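Local coordinates for protein endosialidase (Enterobacteria phage phi92, PDB 4HIZ) that probably cleaves polysialic acid, hydrolysing both alpha-2,8 and alpha-2,9 linkages between sialic acid units, as the endosialidase of a bacteriophage, at residues 400-411 / 475-486; 108-116 / 144-152. All coordinates share one frame; numbering follows the deposited sequence.

Contact 1. Residues 400-411 / 475-486; sequences PFAKVGDYLYIF and GSVCVKDGWLYY. With NA (sodium ion), chain B; EDO (1,2-ethanediol), chain L; EDO (1,2-ethanediol), chain R.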
# COMPACT_ATOMS: atom_id res chain seq x y z
N PRO A 400 14.57 -15.39 -25.00
CA PRO A 400 15.18 -16.09 -23.85
C PRO A 400 14.61 -17.49 -23.70
O PRO A 400 13.51 -17.83 -24.20
CB PRO A 400 14.81 -15.18 -22.66
CG PRO A 400 13.45 -14.64 -23.07
CD PRO A 400 13.64 -14.32 -24.59
N PHE A 401 15.37 -18.34 -23.02
CA PHE A 401 15.01 -19.75 -23.03
C PHE A 401 15.68 -20.47 -21.88
O PHE A 401 16.63 -19.95 -21.27
CB PHE A 401 15.45 -20.40 -24.36
CG PHE A 401 16.94 -20.42 -24.56
CD1 PHE A 401 17.57 -19.32 -25.16
CD2 PHE A 401 17.71 -21.52 -24.15
CE1 PHE A 401 18.97 -19.31 -25.36
CE2 PHE A 401 19.12 -21.51 -24.37
CZ PHE A 401 19.73 -20.41 -24.94
N ALA A 402 15.17 -21.65 -21.58
CA ALA A 402 15.90 -22.59 -20.72
C ALA A 402 15.85 -23.99 -21.33
O ALA A 402 14.94 -24.28 -22.12
CB ALA A 402 15.23 -22.63 -19.31
N LYS A 403 16.80 -24.85 -20.96
CA LYS A 403 16.78 -26.25 -21.40
C LYS A 403 16.20 -27.10 -20.28
O LYS A 403 16.65 -27.02 -19.13
CB LYS A 403 18.20 -26.76 -21.73
CG LYS A 403 18.19 -28.17 -22.29
CD LYS A 403 19.59 -28.50 -22.86
CE LYS A 403 19.61 -29.86 -23.51
NZ LYS A 403 19.56 -30.92 -22.44
N VAL A 404 15.17 -27.88 -20.60
CA VAL A 404 14.57 -28.79 -19.62
C VAL A 404 14.53 -30.15 -20.31
O VAL A 404 13.83 -30.33 -21.29
CB VAL A 404 13.15 -28.35 -19.23
CG1 VAL A 404 12.55 -29.31 -18.20
CG2 VAL A 404 13.14 -26.93 -18.67
N GLY A 405 15.31 -31.09 -19.81
CA GLY A 405 15.47 -32.36 -20.50
C GLY A 405 15.99 -32.12 -21.90
O GLY A 405 16.93 -31.35 -22.11
N ASP A 406 15.34 -32.76 -22.87
CA ASP A 406 15.80 -32.72 -24.25
C ASP A 406 15.45 -31.43 -24.98
O ASP A 406 15.86 -31.24 -26.13
CB ASP A 406 15.19 -33.89 -25.03
CG ASP A 406 15.78 -35.25 -24.65
OD1 ASP A 406 16.87 -35.33 -24.03
OD2 ASP A 406 15.15 -36.27 -25.02
N TYR A 407 14.69 -30.55 -24.33
CA TYR A 407 14.09 -29.42 -25.03
C TYR A 407 14.55 -28.06 -24.56
O TYR A 407 14.79 -27.84 -23.38
CB TYR A 407 12.56 -29.45 -24.82
CG TYR A 407 11.93 -30.66 -25.42
CD1 TYR A 407 11.51 -30.66 -26.76
CD2 TYR A 407 11.73 -31.82 -24.66
CE1 TYR A 407 10.90 -31.79 -27.32
CE2 TYR A 407 11.14 -32.94 -25.21
CZ TYR A 407 10.74 -32.93 -26.54
OH TYR A 407 10.16 -34.07 -27.05
N LEU A 408 14.62 -27.13 -25.50
CA LEU A 408 14.69 -25.72 -25.16
C LEU A 408 13.28 -25.18 -25.17
O LEU A 408 12.55 -25.37 -26.17
CB LEU A 408 15.50 -24.94 -26.21
CG LEU A 408 16.98 -25.36 -26.36
CD1 LEU A 408 17.69 -24.36 -27.25
CD2 LEU A 408 17.66 -25.42 -25.00
N TYR A 409 12.89 -24.51 -24.10
CA TYR A 409 11.62 -23.75 -24.05
C TYR A 409 11.99 -22.31 -24.34
O TYR A 409 12.70 -21.67 -23.54
CB TYR A 409 10.99 -23.85 -22.66
CG TYR A 409 10.33 -25.15 -22.34
CD1 TYR A 409 11.07 -26.27 -21.99
CD2 TYR A 409 8.95 -25.26 -22.32
CE1 TYR A 409 10.44 -27.45 -21.66
CE2 TYR A 409 8.33 -26.43 -21.99
CZ TYR A 409 9.08 -27.52 -21.66
OH TYR A 409 8.46 -28.70 -21.32
N ILE A 410 11.53 -21.81 -25.50
CA ILE A 410 11.95 -20.51 -26.03
C ILE A 410 10.74 -19.57 -26.11
O ILE A 410 9.71 -19.99 -26.64
CB ILE A 410 12.57 -20.66 -27.44
CG1 ILE A 410 13.75 -21.63 -27.36
CG2 ILE A 410 13.02 -19.29 -27.97
CD1 ILE A 410 14.34 -21.99 -28.74
N PHE A 411 10.89 -18.34 -25.62
CA PHE A 411 9.77 -17.39 -25.49
C PHE A 411 10.09 -16.12 -26.25
O PHE A 411 11.24 -15.67 -26.30
CB PHE A 411 9.56 -17.03 -24.01
CG PHE A 411 9.09 -18.17 -23.15
CD1 PHE A 411 10.00 -19.14 -22.70
CD2 PHE A 411 7.76 -18.31 -22.85
CE1 PHE A 411 9.58 -20.20 -21.92
CE2 PHE A 411 7.32 -19.38 -22.03
CZ PHE A 411 8.21 -20.32 -21.56
N GLY A 475 12.33 -9.81 -22.36
CA GLY A 475 12.24 -10.60 -21.12
C GLY A 475 13.41 -11.56 -20.90
O GLY A 475 14.49 -11.44 -21.49
N SER A 476 13.17 -12.48 -19.97
CA SER A 476 14.26 -13.34 -19.49
C SER A 476 13.64 -14.60 -18.91
O SER A 476 12.48 -14.57 -18.44
CB SER A 476 15.00 -12.54 -18.42
OG SER A 476 16.11 -13.25 -17.91
N VAL A 477 14.37 -15.71 -18.94
CA VAL A 477 13.84 -16.99 -18.43
C VAL A 477 14.72 -17.55 -17.35
O VAL A 477 15.97 -17.57 -17.49
CB VAL A 477 13.73 -18.03 -19.59
CG1 VAL A 477 13.43 -19.47 -19.05
CG2 VAL A 477 12.63 -17.54 -20.62
N CYS A 478 14.10 -18.04 -16.27
CA CYS A 478 14.88 -18.78 -15.28
C CYS A 478 14.05 -19.95 -14.76
O CYS A 478 12.86 -20.08 -15.08
CB CYS A 478 15.32 -17.86 -14.12
SG CYS A 478 13.91 -17.13 -13.22
N VAL A 479 14.67 -20.81 -13.95
CA VAL A 479 13.98 -22.02 -13.50
C VAL A 479 14.24 -22.24 -12.04
O VAL A 479 15.38 -22.06 -11.56
CB VAL A 479 14.52 -23.26 -14.30
CG1 VAL A 479 14.05 -24.60 -13.70
CG2 VAL A 479 14.07 -23.17 -15.76
N LYS A 480 13.21 -22.66 -11.31
CA LYS A 480 13.40 -23.12 -9.93
C LYS A 480 12.66 -24.42 -9.74
O LYS A 480 11.45 -24.46 -9.83
CB LYS A 480 12.93 -22.08 -8.90
CG LYS A 480 13.11 -22.61 -7.43
CD LYS A 480 12.62 -21.62 -6.38
CE LYS A 480 12.74 -22.21 -4.96
NZ LYS A 480 11.82 -23.35 -4.79
N ASP A 481 13.40 -25.50 -9.51
CA ASP A 481 12.80 -26.82 -9.31
C ASP A 481 11.83 -27.16 -10.45
O ASP A 481 12.22 -27.12 -11.63
CB ASP A 481 12.14 -26.90 -7.90
CG ASP A 481 13.16 -26.67 -6.77
OD1 ASP A 481 14.19 -27.39 -6.74
OD2 ASP A 481 12.98 -25.74 -5.93
N GLY A 482 10.58 -27.41 -10.10
CA GLY A 482 9.59 -27.81 -11.09
C GLY A 482 8.84 -26.72 -11.81
O GLY A 482 7.86 -27.01 -12.49
N TRP A 483 9.31 -25.48 -11.70
CA TRP A 483 8.68 -24.37 -12.37
C TRP A 483 9.68 -23.59 -13.22
O TRP A 483 10.82 -23.35 -12.81
CB TRP A 483 8.13 -23.38 -11.32
CG TRP A 483 6.97 -23.81 -10.48
CD1 TRP A 483 6.97 -23.99 -9.12
CD2 TRP A 483 5.63 -24.03 -10.93
NE1 TRP A 483 5.68 -24.30 -8.70
CE2 TRP A 483 4.86 -24.36 -9.80
CE3 TRP A 483 5.02 -24.02 -12.20
CZ2 TRP A 483 3.48 -24.65 -9.89
CZ3 TRP A 483 3.65 -24.31 -12.30
CH2 TRP A 483 2.89 -24.62 -11.14
N LEU A 484 9.24 -23.21 -14.41
CA LEU A 484 10.04 -22.33 -15.28
C LEU A 484 9.32 -20.96 -15.30
O LEU A 484 8.10 -20.90 -15.24
CB LEU A 484 10.06 -22.96 -16.68
CG LEU A 484 10.67 -22.08 -17.79
CD1 LEU A 484 11.33 -22.99 -18.87
CD2 LEU A 484 9.64 -21.15 -18.44
N TYR A 485 10.08 -19.87 -15.36
CA TYR A 485 9.53 -18.51 -15.34
C TYR A 485 10.01 -17.74 -16.57
O TYR A 485 11.22 -17.61 -16.80
CB TYR A 485 10.01 -17.74 -14.11
CG TYR A 485 9.65 -18.48 -12.83
CD1 TYR A 485 10.49 -19.50 -12.33
CD2 TYR A 485 8.49 -18.19 -12.11
CE1 TYR A 485 10.18 -20.22 -11.18
CE2 TYR A 485 8.19 -18.89 -10.96
CZ TYR A 485 9.02 -19.88 -10.51
OH TYR A 485 8.69 -20.60 -9.35
N TYR A 486 9.05 -17.25 -17.36
CA TYR A 486 9.37 -16.25 -18.38
C TYR A 486 8.94 -14.93 -17.78
O TYR A 486 7.73 -14.72 -17.54
CB TYR A 486 8.63 -16.55 -19.68
CG TYR A 486 8.68 -15.45 -20.76
CD1 TYR A 486 9.87 -14.83 -21.11
CD2 TYR A 486 7.51 -15.03 -21.42
CE1 TYR A 486 9.94 -13.88 -22.10
CE2 TYR A 486 7.55 -14.06 -22.42
CZ TYR A 486 8.78 -13.49 -22.75
OH TYR A 486 8.83 -12.52 -23.73
NA NA B . 18.28 -16.91 -16.32
C1 EDO L . 18.86 -20.49 -12.02
O1 EDO L . 19.35 -19.17 -12.22
C2 EDO L . 18.46 -21.19 -13.32
O2 EDO L . 17.55 -20.37 -14.04
C1 EDO R . 17.20 -23.25 -6.02
O1 EDO R . 17.94 -22.37 -5.18
C2 EDO R . 15.96 -23.79 -5.33
O2 EDO R . 15.71 -25.10 -5.85
O HOH W 1 17.40 -19.78 -18.56
O HOH W 2 20.39 -18.73 -15.73

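Contact 2. Residues 108-116 / 144-152; sequences GVQNLHVAW and VNYHCMSMG. With FRU (beta-D-fructofuranose), chain G; EDO (1,2-ethanediol), chain P.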
# COMPACT_ATOMS: atom_id res chain seq x y z
N GLY A 108 15.60 5.08 -22.47
CA GLY A 108 16.81 5.87 -22.33
C GLY A 108 17.20 5.76 -20.87
O GLY A 108 16.46 5.15 -20.06
N VAL A 109 18.34 6.35 -20.49
CA VAL A 109 18.79 6.18 -19.10
C VAL A 109 18.47 7.37 -18.19
O VAL A 109 19.00 7.46 -17.07
CB VAL A 109 20.30 5.80 -19.03
CG1 VAL A 109 20.51 4.42 -19.65
CG2 VAL A 109 21.21 6.87 -19.76
N GLN A 110 17.64 8.31 -18.67
CA GLN A 110 17.20 9.41 -17.81
C GLN A 110 16.60 8.86 -16.50
O GLN A 110 15.70 7.98 -16.54
CB GLN A 110 16.10 10.22 -18.49
CG GLN A 110 16.63 11.25 -19.49
CD GLN A 110 17.09 10.63 -20.80
OE1 GLN A 110 16.87 9.45 -21.09
NE2 GLN A 110 17.73 11.45 -21.64
N ASN A 111 17.07 9.38 -15.37
CA ASN A 111 16.51 9.05 -14.03
C ASN A 111 16.45 7.57 -13.69
O ASN A 111 15.70 7.15 -12.80
CB ASN A 111 15.10 9.66 -13.92
CG ASN A 111 15.15 11.17 -13.76
OD1 ASN A 111 15.93 11.69 -12.97
ND2 ASN A 111 14.37 11.89 -14.55
N LEU A 112 17.24 6.77 -14.39
CA LEU A 112 17.06 5.32 -14.34
C LEU A 112 17.93 4.63 -13.25
O LEU A 112 19.09 4.99 -13.05
CB LEU A 112 17.40 4.73 -15.72
CG LEU A 112 17.29 3.22 -15.94
CD1 LEU A 112 16.94 2.99 -17.41
CD2 LEU A 112 18.62 2.51 -15.61
N HIS A 113 17.36 3.64 -12.55
CA HIS A 113 18.13 2.72 -11.70
C HIS A 113 18.10 1.30 -12.24
O HIS A 113 17.03 0.83 -12.69
CB HIS A 113 17.48 2.67 -10.28
CG HIS A 113 17.64 3.92 -9.49
ND1 HIS A 113 18.77 4.20 -8.75
CD2 HIS A 113 16.79 4.96 -9.29
CE1 HIS A 113 18.60 5.35 -8.11
NE2 HIS A 113 17.41 5.83 -8.42
N VAL A 114 19.23 0.58 -12.17
CA VAL A 114 19.17 -0.88 -12.30
C VAL A 114 18.59 -1.38 -10.98
O VAL A 114 18.97 -0.89 -9.93
CB VAL A 114 20.58 -1.44 -12.54
CG1 VAL A 114 20.52 -2.97 -12.68
CG2 VAL A 114 21.16 -0.80 -13.84
N ALA A 115 17.64 -2.31 -11.04
CA ALA A 115 16.90 -2.67 -9.82
C ALA A 115 16.55 -4.13 -9.86
O ALA A 115 16.76 -4.79 -10.85
CB ALA A 115 15.58 -1.84 -9.83
N TRP A 116 15.98 -4.66 -8.78
CA TRP A 116 15.33 -5.96 -8.93
C TRP A 116 14.11 -6.04 -8.04
O TRP A 116 13.95 -5.23 -7.11
CB TRP A 116 16.27 -7.15 -8.64
CG TRP A 116 16.91 -7.24 -7.24
CD1 TRP A 116 16.38 -6.86 -6.01
CD2 TRP A 116 18.20 -7.80 -6.95
NE1 TRP A 116 17.27 -7.15 -4.99
CE2 TRP A 116 18.41 -7.70 -5.55
CE3 TRP A 116 19.21 -8.33 -7.76
CZ2 TRP A 116 19.58 -8.15 -4.94
CZ3 TRP A 116 20.39 -8.79 -7.15
CH2 TRP A 116 20.56 -8.68 -5.76
N VAL A 144 25.66 11.22 -18.22
CA VAL A 144 25.64 9.79 -18.44
C VAL A 144 24.89 9.12 -17.28
O VAL A 144 24.70 9.72 -16.21
CB VAL A 144 27.06 9.17 -18.43
CG1 VAL A 144 27.85 9.68 -19.67
CG2 VAL A 144 27.83 9.50 -17.13
N ASN A 145 24.46 7.89 -17.49
CA ASN A 145 23.86 7.12 -16.37
C ASN A 145 24.02 5.62 -16.62
O ASN A 145 24.40 5.20 -17.74
CB ASN A 145 22.38 7.51 -16.16
CG ASN A 145 21.84 7.03 -14.82
OD1 ASN A 145 22.58 6.86 -13.84
ND2 ASN A 145 20.54 6.83 -14.76
N TYR A 146 23.70 4.81 -15.61
CA TYR A 146 23.92 3.38 -15.71
C TYR A 146 22.84 2.63 -16.51
O TYR A 146 21.77 3.19 -16.78
CB TYR A 146 24.03 2.82 -14.31
CG TYR A 146 25.24 3.26 -13.52
CD1 TYR A 146 26.55 3.04 -14.01
CD2 TYR A 146 25.08 3.86 -12.27
CE1 TYR A 146 27.66 3.40 -13.25
CE2 TYR A 146 26.19 4.23 -11.50
CZ TYR A 146 27.47 3.98 -11.98
OH TYR A 146 28.56 4.34 -11.21
N HIS A 147 23.12 1.37 -16.86
CA HIS A 147 22.24 0.54 -17.67
C HIS A 147 22.78 -0.89 -17.56
O HIS A 147 23.97 -1.10 -17.38
CB HIS A 147 22.36 1.05 -19.13
CG HIS A 147 21.51 0.33 -20.13
ND1 HIS A 147 21.95 -0.77 -20.85
CD2 HIS A 147 20.28 0.63 -20.61
CE1 HIS A 147 21.00 -1.14 -21.69
NE2 HIS A 147 19.98 -0.31 -21.57
N CYS A 148 21.90 -1.89 -17.63
CA CYS A 148 22.37 -3.26 -17.54
C CYS A 148 21.42 -4.21 -18.20
O CYS A 148 20.20 -4.15 -17.93
CB CYS A 148 22.53 -3.64 -16.05
SG CYS A 148 23.12 -5.36 -15.76
N MET A 149 21.95 -5.10 -19.04
CA MET A 149 21.20 -6.23 -19.57
C MET A 149 21.92 -7.57 -19.37
O MET A 149 21.49 -8.60 -19.91
CB MET A 149 20.85 -6.02 -21.05
CG MET A 149 19.82 -4.89 -21.26
SD MET A 149 19.49 -4.69 -23.01
CE MET A 149 18.14 -3.50 -22.91
N SER A 150 23.02 -7.58 -18.60
CA SER A 150 23.73 -8.84 -18.36
C SER A 150 24.02 -8.91 -16.86
O SER A 150 24.73 -8.05 -16.33
CB SER A 150 25.07 -8.84 -19.13
OG SER A 150 25.75 -10.06 -18.87
N MET A 151 23.47 -9.94 -16.20
CA MET A 151 23.68 -10.14 -14.77
C MET A 151 23.42 -11.61 -14.44
O MET A 151 22.58 -12.26 -15.08
CB MET A 151 22.64 -9.30 -13.99
CG MET A 151 22.81 -9.36 -12.45
SD MET A 151 21.57 -8.32 -11.59
CE MET A 151 22.18 -6.67 -11.97
N GLY A 152 24.13 -12.12 -13.43
CA GLY A 152 23.87 -13.47 -12.96
C GLY A 152 24.81 -13.82 -11.82
O GLY A 152 25.49 -12.95 -11.25
C1 FRU G . 33.54 7.26 -12.08
C2 FRU G . 33.17 5.91 -11.65
C3 FRU G . 32.40 4.99 -12.44
C4 FRU G . 32.11 3.88 -11.51
C5 FRU G . 32.04 4.60 -10.19
C6 FRU G . 32.17 3.74 -8.95
O1 FRU G . 32.35 7.96 -11.78
O2 FRU G . 34.47 5.27 -11.95
O3 FRU G . 32.91 4.63 -13.74
O4 FRU G . 30.85 3.24 -11.87
O5 FRU G . 33.08 5.61 -10.23
O6 FRU G . 33.49 3.29 -8.83
C1 EDO P . 16.85 0.15 -22.48
O1 EDO P . 17.95 0.06 -23.40
C2 EDO P . 16.44 1.61 -22.41
O2 EDO P . 16.32 2.04 -23.77

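Contact 1. Residues 400-411 / 475-486
Phe411 CG lies anti to its carbonyl carbon (chi1 -66°) and Tyr486 CG anti to its backbone nitrogen (chi1 170°), torsions that turn the two rings toward each other from facing hairpins, with the side chains running antiparallel. The setting is the interface between two neighbouring sheets of the catalytic beta-propeller, each segment being a beta hairpin closed by a type II' turn, at Val404 to Tyr407 and at Lys480 to Trp483. No hydrogen bond joins the hairpins directly; side chains fill the space between them. The two rings are near parallel (21°) but offset, with little overlap, and each instead receives the other's CB over a face: Phe411 CB sits 3.5 Å from the centroid of the Tyr486 ring, close to its normal, in a CH-pi contact. Two flat aromatics suit this place because their faces accept methylene groups closely. Leu484 then divides its branches, CD2 reaching Phe411 CZ at 3.5 Å while CD1 lies against Ala402 CB and Tyr409 CB. The small methyl of Ala402 is consistent with the close approach of strand 475-480, whose axis passes 6.1 Å from that of strand 401-404. Ala402 CB touches Val477 CG1 at 3.6 Å and also meets Val479 CG2. Beta-branched Val477 serves both ways, its CG2 lying near the backbone of Pro400 and 3.7 Å from Phe411 CD1. Pro400 closes this end of the interface, its CG packing obliquely on Tyr486 CE1. Where main-chain carbonyls remain between the strands, a water donates to both Phe401 O and Val477 O. The latter oxygen has a second task: with Thr90 O and another water it binds the sodium ion, at a Val477 O to sodium distance of 2.7 Å.

Contact 2. Residues 108-116 / 144-152
Asn145 supplies the polar link to Val109 and Leu112, joining the type II turn that precedes strand 113-116 to the first strand of the next sheet in the catalytic beta-propeller. Its amide nitrogen donates twice. The bond from Asn145 ND2 to Val109 O is 2.8 Å long and almost straight (174°), with the acceptor in the amide plane; that from Asn145 ND2 to Leu112 O, 2.9 Å, is more bent but uses a lone pair in the carbonyl plane. Asparagine suits the spot because Asn145 OD1 meanwhile accepts from His136 N, and this fixes the amide's rotation.

Val109 CG1 and Leu112 CD2 each approach Tyr146 O to 3.4 Å, burying a carbonyl for which the model holds no polar partner.

Apolar contacts continue along the strand. Val114 straddles Cys148 CB with its two methyls, and Met151, bent at its last torsion (chi3 -72°), brings its CE against Val114 CG1 at 4.1 Å while its sulfur nears the Trp116 ring.

Ligand contacts involve the Tyr146 side chain, which extends into the glycan pocket, where Glu176 and Asp138 also bind the fructofuranose. There Tyr146 OH lies 2.6 Å from O4 of that sugar.

Overall arrangement
Both contacts are buried and join adjacent sheets of one beta-propeller domain, yet they share no strand: their centres lie about 24 Å apart, and contact 2 closes along the chain before contact 1 opens. Contact 1 faces one hairpin with another and relies on aromatic and aliphatic side chains, with a water as its polar bridge. Contact 2 sets a turn and its following strand beside a strand interrupted by a corner at Met149, and there a side-chain amide bonds two main-chain carbonyls directly. Neither has an exposed residue among those that touch, but contact 2 lies nearer the chain's centre and borders a glycan pocket, whereas contact 1 holds part of a metal site.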